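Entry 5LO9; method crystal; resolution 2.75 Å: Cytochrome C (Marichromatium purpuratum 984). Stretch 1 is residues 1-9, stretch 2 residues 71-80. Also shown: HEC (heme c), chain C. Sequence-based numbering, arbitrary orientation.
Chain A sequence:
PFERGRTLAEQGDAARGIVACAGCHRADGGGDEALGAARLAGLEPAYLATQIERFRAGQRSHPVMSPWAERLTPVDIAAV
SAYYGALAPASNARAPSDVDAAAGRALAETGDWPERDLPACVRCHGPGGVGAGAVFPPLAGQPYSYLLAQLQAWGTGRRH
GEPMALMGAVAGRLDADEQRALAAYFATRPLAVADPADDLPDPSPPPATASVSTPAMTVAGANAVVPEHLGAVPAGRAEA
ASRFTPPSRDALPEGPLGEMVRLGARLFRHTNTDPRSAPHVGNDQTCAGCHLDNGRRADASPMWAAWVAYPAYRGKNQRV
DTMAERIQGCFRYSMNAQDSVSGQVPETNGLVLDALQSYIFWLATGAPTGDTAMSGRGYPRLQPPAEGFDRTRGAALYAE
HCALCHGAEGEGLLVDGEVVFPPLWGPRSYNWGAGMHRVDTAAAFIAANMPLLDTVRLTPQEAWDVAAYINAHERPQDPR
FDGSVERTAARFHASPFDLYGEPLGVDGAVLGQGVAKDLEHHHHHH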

ATOM      1  N   PRO A   1      29.839  34.859  42.623  1.00 99.13           N
ATOM      2  CA  PRO A   1      30.382  34.605  41.269  1.00 97.37           C
ATOM      3  C   PRO A   1      29.616  35.377  40.181  1.00 91.15           C
ATOM      4  O   PRO A   1      30.234  35.831  39.206  1.00 76.98           O
ATOM      5  CB  PRO A   1      30.222  33.080  41.079  1.00 74.24           C
ATOM      6  CG  PRO A   1      30.222  32.520  42.476  1.00 87.02           C
ATOM      7  CD  PRO A   1      29.686  33.624  43.417  1.00 89.48           C
ATOM      8  N   PHE A   2      28.287  35.501  40.344  1.00106.75           N
ATOM      9  CA  PHE A   2      27.484  36.386  39.493  1.00 97.40           C
ATOM     10  C   PHE A   2      27.841  37.859  39.737  1.00 95.77           C
ATOM     11  O   PHE A   2      27.649  38.682  38.831  1.00 86.83           O
ATOM     12  CB  PHE A   2      25.978  36.102  39.737  1.00 82.69           C
ATOM     13  CG  PHE A   2      25.010  36.898  38.852  1.00 91.39           C
ATOM     14  CD1 PHE A   2      24.512  36.326  37.665  1.00 85.96           C
ATOM     15  CD2 PHE A   2      24.549  38.175  39.211  1.00 88.96           C
ATOM     16  CE1 PHE A   2      23.573  37.035  36.809  1.00 81.00           C
ATOM     17  CE2 PHE A   2      23.609  38.895  38.362  1.00 86.57           C
ATOM     18  CZ  PHE A   2      23.130  38.315  37.162  1.00 83.41           C
ATOM     19  N   GLU A   3      28.424  38.200  40.913  1.00102.20           N
ATOM     20  CA  GLU A   3      28.743  39.597  41.238  1.00 94.17           C
ATOM     21  C   GLU A   3      30.054  40.041  40.592  1.00 83.71           C
ATOM     22  O   GLU A   3      30.111  41.105  39.958  1.00 72.28           O
ATOM     23  CB  GLU A   3      28.821  39.795  42.765  1.00 88.28           C
ATOM     24  CG  GLU A   3      27.506  39.571  43.544  1.00108.97           C
ATOM     25  CD  GLU A   3      26.288  40.301  42.956  1.00113.54           C
ATOM     26  OE1 GLU A   3      26.448  41.172  42.056  1.00 96.42           O
ATOM     27  OE2 GLU A   3      25.161  39.990  43.415  1.00110.08           O
ATOM     28  N   ARG A   4      31.095  39.212  40.677  1.00 77.23           N
ATOM     29  CA  ARG A   4      32.311  39.517  39.945  1.00 66.89           C
ATOM     30  C   ARG A   4      32.011  39.566  38.453  1.00 70.94           C
ATOM     31  O   ARG A   4      32.409  40.508  37.754  1.00 66.93           O
ATOM     32  CB  ARG A   4      33.388  38.473  40.271  1.00 64.75           C
ATOM     33  CG  ARG A   4      34.703  38.600  39.469  1.00 70.55           C
ATOM     34  CD  ARG A   4      35.628  39.759  39.937  1.00 79.35           C
ATOM     35  NE  ARG A   4      37.045  39.353  39.992  1.00 85.83           N
ATOM     36  CZ  ARG A   4      37.620  38.723  41.022  1.00 89.27           C
ATOM     37  NH1 ARG A   4      36.909  38.426  42.116  1.00 74.36           N
ATOM     38  NH2 ARG A   4      38.914  38.392  40.958  1.00 85.94           N
ATOM     39  N   GLY A   5      31.259  38.573  37.962  1.00 62.78           N
ATOM     40  CA  GLY A   5      30.841  38.576  36.571  1.00 57.36           C
ATOM     41  C   GLY A   5      30.132  39.851  36.157  1.00 56.92           C
ATOM     42  O   GLY A   5      30.434  40.435  35.108  1.00 49.70           O
ATOM     43  N   ARG A   6      29.175  40.305  36.972  1.00 60.26           N
ATOM     44  CA  ARG A   6      28.445  41.523  36.619  1.00 62.74           C
ATOM     45  C   ARG A   6      29.390  42.714  36.539  1.00 63.61           C
ATOM     46  O   ARG A   6      29.333  43.505  35.586  1.00 64.84           O
ATOM     47  CB  ARG A   6      27.291  41.805  37.599  1.00 66.26           C
ATOM     48  CG  ARG A   6      26.233  42.827  37.024  1.00 68.62           C
ATOM     49  CD  ARG A   6      25.392  43.573  38.077  1.00 81.07           C
ATOM     50  NE  ARG A   6      25.113  42.737  39.248  1.00 98.93           N
ATOM     51  CZ  ARG A   6      23.995  42.028  39.433  1.00 99.39           C
ATOM     52  NH1 ARG A   6      23.023  42.023  38.508  1.00 91.91           N
ATOM     53  NH2 ARG A   6      23.866  41.289  40.539  1.00 87.61           N
ATOM     54  N   THR A   7      30.271  42.872  37.529  1.00 60.97           N
ATOM     55  CA  THR A   7      31.109  44.062  37.500  1.00 70.41           C
ATOM     56  C   THR A   7      32.091  44.011  36.323  1.00 68.82           C
ATOM     57  O   THR A   7      32.304  45.038  35.663  1.00 66.87           O
ATOM     58  CB  THR A   7      31.830  44.248  38.853  1.00 66.20           C
ATOM     59  OG1 THR A   7      32.706  43.144  39.088  1.00 80.10           O
ATOM     60  CG2 THR A   7      30.799  44.358  40.059  1.00 64.24           C
ATOM     61  N   LEU A   8      32.593  42.819  35.956  1.00 61.77           N
ATOM     62  CA  LEU A   8      33.436  42.718  34.760  1.00 57.31           C
ATOM     63  C   LEU A   8      32.648  42.964  33.489  1.00 63.22           C
ATOM     64  O   LEU A   8      33.154  43.598  32.551  1.00 66.09           O
ATOM     65  CB  LEU A   8      34.092  41.354  34.667  1.00 55.93           C
ATOM     66  CG  LEU A   8      35.297  41.085  35.549  1.00 64.42           C
ATOM     67  CD1 LEU A   8      35.875  39.686  35.250  1.00 63.50           C
ATOM     68  CD2 LEU A   8      36.323  42.165  35.319  1.00 60.01           C
ATOM     69  N   ALA A   9      31.428  42.442  33.405  1.00 57.93           N
ATOM     70  CA  ALA A   9      30.665  42.681  32.190  1.00 56.70           C
ATOM     71  C   ALA A   9      30.261  44.143  32.067  1.00 55.96           C
ATOM     72  O   ALA A   9      30.340  44.713  30.972  1.00 59.41           O
ATOM     73  CB  ALA A   9      29.445  41.779  32.137  1.00 56.37           C
ATOM     74  N   ARG A  71      43.844  38.224  29.408  1.00 45.64           N
ATOM     75  CA  ARG A  71      43.940  39.002  30.625  1.00 49.45           C
ATOM     76  C   ARG A  71      43.080  38.472  31.761  1.00 60.02           C
ATOM     77  O   ARG A  71      43.240  38.930  32.889  1.00 66.46           O
ATOM     78  CB  ARG A  71      43.561  40.461  30.370  1.00 52.58           C
ATOM     79  CG  ARG A  71      44.762  41.355  30.267  1.00 69.52           C
ATOM     80  CD  ARG A  71      44.398  42.778  29.832  1.00 91.15           C
ATOM     81  NE  ARG A  71      45.575  43.598  29.524  1.00 98.79           N
ATOM     82  CZ  ARG A  71      46.545  43.888  30.396  1.00104.87           C
ATOM     83  NH1 ARG A  71      46.503  43.433  31.653  1.00 82.80           N
ATOM     84  NH2 ARG A  71      47.567  44.640  30.006  1.00105.99           N
ATOM     85  N   LEU A  72      42.192  37.521  31.511  1.00 67.04           N
ATOM     86  CA  LEU A  72      41.339  36.983  32.564  1.00 58.58           C
ATOM     87  C   LEU A  72      42.117  36.005  33.440  1.00 54.00           C
ATOM     88  O   LEU A  72      43.002  35.287  32.968  1.00 58.91           O
ATOM     89  CB  LEU A  72      40.124  36.265  31.956  1.00 47.98           C
ATOM     90  CG  LEU A  72      39.184  37.157  31.168  1.00 39.21           C
ATOM     91  CD1 LEU A  72      38.138  36.284  30.540  1.00 46.95           C
ATOM     92  CD2 LEU A  72      38.566  38.244  32.025  1.00 47.09           C
ATOM     93  N   THR A  73      41.820  36.016  34.731  1.00 58.65           N
ATOM     94  CA  THR A  73      42.293  34.950  35.599  1.00 59.41           C
ATOM     95  C   THR A  73      41.292  33.820  35.553  1.00 54.79           C
ATOM     96  O   THR A  73      40.162  34.008  35.114  1.00 56.59           O
ATOM     97  CB  THR A  73      42.458  35.450  37.033  1.00 58.67           C
ATOM     98  OG1 THR A  73      41.188  35.903  37.544  1.00 59.63           O
ATOM     99  CG2 THR A  73      43.466  36.581  37.102  1.00 59.06           C
ATOM    100  N   PRO A  74      41.680  32.631  35.950  1.00 46.47           N
ATOM    101  CA  PRO A  74      40.699  31.532  36.016  1.00 55.05           C
ATOM    102  C   PRO A  74      39.439  31.881  36.804  1.00 58.85           C
ATOM    103  O   PRO A  74      38.323  31.617  36.334  1.00 57.12           O
ATOM    104  CB  PRO A  74      41.495  30.415  36.685  1.00 42.71           C
ATOM    105  CG  PRO A  74      42.906  30.702  36.308  1.00 42.83           C
ATOM    106  CD  PRO A  74      43.041  32.194  36.213  1.00 44.97           C
ATOM    107  N   VAL A  75      39.584  32.512  37.973  1.00 61.85           N
ATOM    108  CA  VAL A  75      38.404  32.890  38.750  1.00 58.84           C
ATOM    109  C   VAL A  75      37.557  33.898  37.970  1.00 48.93           C
ATOM    110  O   VAL A  75      36.323  33.833  37.995  1.00 53.33           O
ATOM    111  CB  VAL A  75      38.819  33.412  40.153  1.00 51.54           C
ATOM    112  CG1 VAL A  75      39.708  34.630  40.067  1.00 62.30           C
ATOM    113  CG2 VAL A  75      37.641  33.725  40.988  1.00 52.67           C
ATOM    114  N   ASP A  76      38.200  34.828  37.248  1.00 52.70           N
ATOM    115  CA  ASP A  76      37.471  35.779  36.402  1.00 59.08           C
ATOM    116  C   ASP A  76      36.684  35.055  35.297  1.00 53.41           C
ATOM    117  O   ASP A  76      35.536  35.403  34.999  1.00 52.58           O
ATOM    118  CB  ASP A  76      38.457  36.789  35.791  1.00 62.76           C
ATOM    119  CG  ASP A  76      38.921  37.896  36.788  1.00 76.66           C
ATOM    120  OD1 ASP A  76      38.195  38.182  37.770  1.00 80.89           O
ATOM    121  OD2 ASP A  76      40.008  38.506  36.563  1.00 75.24           O
ATOM    122  N   ILE A  77      37.313  34.075  34.646  1.00 56.69           N
ATOM    123  CA  ILE A  77      36.673  33.278  33.593  1.00 51.04           C
ATOM    124  C   ILE A  77      35.386  32.652  34.115  1.00 50.15           C
ATOM    125  O   ILE A  77      34.293  32.844  33.564  1.00 51.38           O
ATOM    126  CB  ILE A  77      37.656  32.200  33.075  1.00 51.01           C
ATOM    127  CG1 ILE A  77      38.789  32.829  32.256  1.00 54.44           C
ATOM    128  CG2 ILE A  77      36.995  31.197  32.212  1.00 46.39           C
ATOM    129  CD1 ILE A  77      39.929  31.880  31.943  1.00 55.85           C
ATOM    130  N   ALA A  78      35.490  31.906  35.205  1.00 52.04           N
ATOM    131  CA  ALA A  78      34.302  31.268  35.753  1.00 44.74           C
ATOM    132  C   ALA A  78      33.215  32.279  36.134  1.00 43.90           C
ATOM    133  O   ALA A  78      32.026  32.031  35.913  1.00 45.50           O
ATOM    134  CB  ALA A  78      34.716  30.439  36.928  1.00 34.07           C
ATOM    135  N   ALA A  79      33.588  33.450  36.638  1.00 45.29           N
ATOM    136  CA  ALA A  79      32.566  34.416  37.025  1.00 48.78           C
ATOM    137  C   ALA A  79      31.802  34.936  35.823  1.00 52.83           C
ATOM    138  O   ALA A  79      30.565  34.976  35.852  1.00 52.54           O
ATOM    139  CB  ALA A  79      33.180  35.596  37.763  1.00 57.07           C
ATOM    140  N   VAL A  80      32.514  35.372  34.763  1.00 50.66           N
ATOM    141  CA  VAL A  80      31.807  35.921  33.594  1.00 53.41           C
ATOM    142  C   VAL A  80      31.043  34.826  32.874  1.00 43.73           C
ATOM    143  O   VAL A  80      29.996  35.091  32.295  1.00 42.96           O
ATOM    144  CB  VAL A  80      32.711  36.662  32.585  1.00 52.43           C
ATOM    145  CG1 VAL A  80      33.192  37.958  33.152  1.00 55.34           C
ATOM    146  CG2 VAL A  80      33.876  35.788  32.110  1.00 50.74           C
TER
HETATM  147 FE   HEC C1001      34.457  39.066  23.590  1.00 56.58          FE
HETATM  148  CHA HEC C1001      33.999  36.597  21.164  1.00 36.11           C
HETATM  149  CHB HEC C1001      33.735  36.714  26.126  1.00 41.77           C
HETATM  150  CHC HEC C1001      35.272  41.448  26.037  1.00 46.95           C
HETATM  151  CHD HEC C1001      34.935  41.486  21.071  1.00 44.06           C
HETATM  152  NA  HEC C1001      33.954  37.032  23.653  1.00 43.57           N
HETATM  153  C1A HEC C1001      33.816  36.227  22.578  1.00 42.49           C
HETATM  154  C2A HEC C1001      33.468  34.821  22.936  1.00 42.36           C
HETATM  155  C3A HEC C1001      33.404  34.875  24.396  1.00 36.47           C
HETATM  156  C4A HEC C1001      33.708  36.283  24.733  1.00 38.03           C
HETATM  157  CMA HEC C1001      33.088  33.729  25.290  1.00 43.78           C
HETATM  158  CAA HEC C1001      33.222  33.611  22.056  1.00 36.13           C
HETATM  159  CBA HEC C1001      31.724  33.558  21.818  1.00 39.73           C
HETATM  160  CGA HEC C1001      31.185  32.274  21.222  1.00 36.79           C
HETATM  161  O1A HEC C1001      30.003  32.293  20.802  1.00 35.39           O
HETATM  162  O2A HEC C1001      31.884  31.240  21.161  1.00 39.82           O
HETATM  163  NB  HEC C1001      34.479  39.079  25.674  1.00 45.64           N
HETATM  164  C1B HEC C1001      34.151  38.066  26.481  1.00 43.68           C
HETATM  165  C2B HEC C1001      34.277  38.405  27.903  1.00 39.02           C
HETATM  166  C3B HEC C1001      34.734  39.798  27.891  1.00 43.56           C
HETATM  167  C4B HEC C1001      34.836  40.113  26.458  1.00 43.41           C
HETATM  168  CMB HEC C1001      33.969  37.520  29.056  1.00 46.08           C
HETATM  169  CAB HEC C1001      35.060  40.664  29.064  1.00 53.47           C
HETATM  170  CBB HEC C1001      36.150  39.976  29.872  1.00 44.94           C
HETATM  171  NC  HEC C1001      34.991  41.082  23.552  1.00 45.60           N
HETATM  172  C1C HEC C1001      35.291  41.840  24.614  1.00 45.63           C
HETATM  173  C2C HEC C1001      35.620  43.230  24.240  1.00 45.00           C
HETATM  174  C3C HEC C1001      35.503  43.247  22.787  1.00 47.80           C
HETATM  175  C4C HEC C1001      35.101  41.864  22.475  1.00 47.61           C
HETATM  176  CMC HEC C1001      35.972  44.336  25.168  1.00 45.27           C
HETATM  177  CAC HEC C1001      35.719  44.367  21.812  1.00 47.77           C
HETATM  178  CBC HEC C1001      37.045  45.020  22.015  1.00 48.70           C
HETATM  179  ND  HEC C1001      34.476  39.046  21.507  1.00 43.27           N
HETATM  180  C1D HEC C1001      34.686  40.095  20.707  1.00 45.25           C
HETATM  181  C2D HEC C1001      34.628  39.751  19.280  1.00 45.86           C
HETATM  182  C3D HEC C1001      34.352  38.324  19.280  1.00 39.17           C
HETATM  183  C4D HEC C1001      34.291  37.977  20.724  1.00 39.15           C
HETATM  184  CMD HEC C1001      34.822  40.652  18.106  1.00 49.29           C
HETATM  185  CAD HEC C1001      34.263  37.455  18.060  1.00 43.12           C
HETATM  186  CBD HEC C1001      35.610  36.732  18.038  1.00 39.09           C
HETATM  187  CGD HEC C1001      35.740  35.819  16.855  1.00 43.27           C
HETATM  188  O1D HEC C1001      36.459  34.782  16.940  1.00 52.05           O
HETATM  189  O2D HEC C1001      35.131  36.176  15.832  1.00 40.57           O

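Where two helices cross at close range, backbone polar groups are generally satisfied within each helix, leaving side chains to supply the chemistry between them. The N-terminal stretch of this cytochrome c is a compact example. Helices 2-9 and 74-80 cross almost perpendicularly, at 89°, with their axes 7.7 Å apart at closest approach. Gly5 makes this possible: its CA lies 4.1 Å from Val80 CA, and a CB there would fall 2.5 Å from Ala79 O. Ala79 presses its methyl into the crossing, with CB 3.5 Å from Gly5 N and 3.3 Å from Pro1 O. Neither polar atom needs a partner across the interface, since Gly5 N donates to Pro1 O at 3.2 Å.

The one polar link between the stretches is a salt bridge, Arg4 NE to Asp76 OD1 at 2.8 Å; its hydrogen bond is weak, the N-H...acceptor angle being 124°, but the opposite charges still attract. Asp76 also contributes its backbone: its N donates to Thr73 OG1 at 3.2 Å, capping an amide that has no preceding helical turn to accept it. Beside the ion pair, Leu8 CD1 meets Val80 CG1 at 3.8 Å, an apolar contact near the heme, whose CMB lies 3.5 Å from Val80 CG2.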